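Local structure of 1-phosphatidylinositol 4,5-bisphosphate phosphodiesterase (Drosophila melanogaster, 6IRB) at residues K132-K137 with M176-Q181. The protein belongs to the beta class of phosphoinositide phospholipases C, and the portion modelled here is an elongated, almost entirely helical region that folds back on itself as a hairpin. The protein carries 2 engineered substitutions. Numbering follows the deposited sequence.
Sequences KDLNAK and MEEKKQ
L134 faces K179 across an antiparallel pair of helices, their CA atoms 8.4 Å apart; the axes of 132-137 and 176-181 approach to 11.4 Å at 166°. L134 points toward the other helix, and its CD2 lies 4.3 Å from the carbonyl O of E178, while CE of K179 lies 4.5 Å from the same CD2. Polar side chains reach across on either side of this leucine. On one, the K179 chain, bent at chi2 (-90°), brings NZ to OD1 of N135 for a hydrogen bond of 2.6 Å. The ammonium lies in the plane of the amide carbonyl, on a lone pair, with a C=O...N angle of 140°, and the two side chains cross at about a right angle. On the other, K137 has CG anti to its backbone N and a final bend at chi4; its NZ forms a long salt bridge to OE2 of E178, 3.7 Å away. OE1 of E178 is hydrogen-bonded to NE2 of Q138, and NE of R174 forms a weak, long ion pair with OE2. One apolar side chain between flanking polar links, in a solvent-accessible contact between helices 18-150 and 157-210, is consistent with a long antiparallel helical hairpin of coiled-coil type.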
loop_
_atom_site.group_PDB
_atom_site.type_symbol
_atom_site.label_atom_id
_atom_site.label_comp_id
_atom_site.label_asym_id
_atom_site.label_seq_id
_atom_site.Cartn_x
_atom_site.Cartn_y
_atom_site.Cartn_z
ATOM N N LYS A 132 4.413 -44.344 38.742
ATOM C CA LYS A 132 3.315 -45.194 39.191
ATOM C C LYS A 132 3.520 -46.605 38.664
ATOM O O LYS A 132 3.498 -47.575 39.428
ATOM C CB LYS A 132 1.952 -44.657 38.768
ATOM C CG LYS A 132 0.854 -45.449 39.468
ATOM C CD LYS A 132 0.191 -46.496 38.593
ATOM C CE LYS A 132 -0.501 -47.532 39.473
ATOM N NZ LYS A 132 -1.012 -48.693 38.701
ATOM N N ASP A 133 3.546 -46.741 37.335
ATOM C CA ASP A 133 3.866 -47.997 36.663
ATOM C C ASP A 133 4.956 -48.771 37.393
ATOM O O ASP A 133 4.771 -49.927 37.782
ATOM C CB ASP A 133 4.291 -47.708 35.222
ATOM C CG ASP A 133 3.137 -47.250 34.358
ATOM O OD1 ASP A 133 2.017 -47.090 34.893
ATOM O OD2 ASP A 133 3.346 -47.034 33.145
ATOM N N LEU A 134 6.137 -48.162 37.502
ATOM C CA LEU A 134 7.216 -48.750 38.286
ATOM C C LEU A 134 6.740 -49.198 39.666
ATOM O O LEU A 134 6.991 -50.336 40.082
ATOM C CB LEU A 134 8.369 -47.763 38.412
ATOM C CG LEU A 134 9.563 -48.525 38.977
ATOM C CD1 LEU A 134 9.993 -49.628 38.004
ATOM C CD2 LEU A 134 10.720 -47.581 39.303
ATOM N N ASN A 135 6.096 -48.287 40.410
ATOM C CA ASN A 135 5.558 -48.612 41.730
ATOM C C ASN A 135 4.786 -49.920 41.694
ATOM O O ASN A 135 5.027 -50.820 42.508
ATOM C CB ASN A 135 4.652 -47.486 42.232
ATOM C CG ASN A 135 5.419 -46.333 42.839
ATOM O OD1 ASN A 135 6.650 -46.315 42.836
ATOM N ND2 ASN A 135 4.687 -45.344 43.358
ATOM N N ALA A 136 3.826 -50.017 40.769
ATOM C CA ALA A 136 3.085 -51.253 40.576
ATOM C C ALA A 136 4.023 -52.445 40.416
ATOM O O ALA A 136 3.985 -53.388 41.215
ATOM C CB ALA A 136 2.171 -51.116 39.359
ATOM N N LYS A 137 4.891 -52.411 39.398
ATOM C CA LYS A 137 5.816 -53.522 39.177
ATOM C C LYS A 137 6.546 -53.882 40.464
ATOM O O LYS A 137 6.625 -55.058 40.846
ATOM C CB LYS A 137 6.813 -53.190 38.066
ATOM C CG LYS A 137 7.761 -54.344 37.730
ATOM C CD LYS A 137 8.518 -54.117 36.422
ATOM C CE LYS A 137 9.827 -54.918 36.362
ATOM N NZ LYS A 137 10.734 -54.684 37.536
HETATM N N MSE A 176 15.010 -49.356 45.715
HETATM C CA MSE A 176 15.633 -48.055 45.846
HETATM C C MSE A 176 16.573 -47.736 44.697
HETATM O O MSE A 176 16.596 -46.602 44.225
HETATM C CB MSE A 176 16.322 -47.957 47.192
HETATM C CG MSE A 176 15.312 -47.621 48.269
HETATM SE SE MSE A 176 15.767 -48.258 50.039
HETATM C CE MSE A 176 16.045 -46.547 50.937
ATOM N N GLU A 177 17.380 -48.708 44.270
ATOM C CA GLU A 177 18.250 -48.463 43.123
ATOM C C GLU A 177 17.418 -48.182 41.874
ATOM O O GLU A 177 17.706 -47.249 41.115
ATOM C CB GLU A 177 19.195 -49.642 42.905
ATOM C CG GLU A 177 20.021 -50.038 44.134
ATOM C CD GLU A 177 20.490 -48.853 44.982
ATOM O OE1 GLU A 177 21.659 -48.429 44.836
ATOM O OE2 GLU A 177 19.699 -48.368 45.823
ATOM N N GLU A 178 16.394 -49.009 41.632
ATOM C CA GLU A 178 15.438 -48.736 40.562
ATOM C C GLU A 178 14.928 -47.296 40.618
ATOM O O GLU A 178 14.861 -46.603 39.595
ATOM C CB GLU A 178 14.271 -49.724 40.633
ATOM C CG GLU A 178 14.526 -51.059 39.945
ATOM C CD GLU A 178 13.399 -52.071 40.157
ATOM O OE1 GLU A 178 12.451 -51.765 40.913
ATOM O OE2 GLU A 178 13.444 -53.164 39.541
ATOM N N LYS A 179 14.568 -46.831 41.819
ATOM C CA LYS A 179 14.064 -45.472 41.980
ATOM C C LYS A 179 15.122 -44.432 41.638
ATOM O O LYS A 179 14.827 -43.432 40.971
ATOM C CB LYS A 179 13.567 -45.273 43.409
ATOM C CG LYS A 179 12.225 -45.888 43.667
ATOM C CD LYS A 179 11.107 -44.902 43.370
ATOM C CE LYS A 179 9.779 -45.625 43.209
ATOM N NZ LYS A 179 8.620 -44.771 43.593
ATOM N N LYS A 180 16.359 -44.653 42.093
ATOM C CA LYS A 180 17.460 -43.759 41.756
ATOM C C LYS A 180 17.618 -43.628 40.249
ATOM O O LYS A 180 17.759 -42.518 39.728
ATOM C CB LYS A 180 18.751 -44.280 42.392
ATOM C CG LYS A 180 20.020 -43.991 41.596
ATOM C CD LYS A 180 21.289 -44.111 42.456
ATOM C CE LYS A 180 21.834 -45.542 42.516
ATOM N NZ LYS A 180 23.330 -45.590 42.354
ATOM N N GLN A 181 17.608 -44.751 39.534
ATOM C CA GLN A 181 17.761 -44.698 38.084
ATOM C C GLN A 181 16.645 -43.897 37.415
ATOM O O GLN A 181 16.913 -43.012 36.595
ATOM C CB GLN A 181 17.858 -46.102 37.505
ATOM C CG GLN A 181 19.300 -46.525 37.300
ATOM C CD GLN A 181 19.437 -47.987 36.945
ATOM O OE1 GLN A 181 18.471 -48.747 37.014
ATOM N NE2 GLN A 181 20.651 -48.397 36.579
#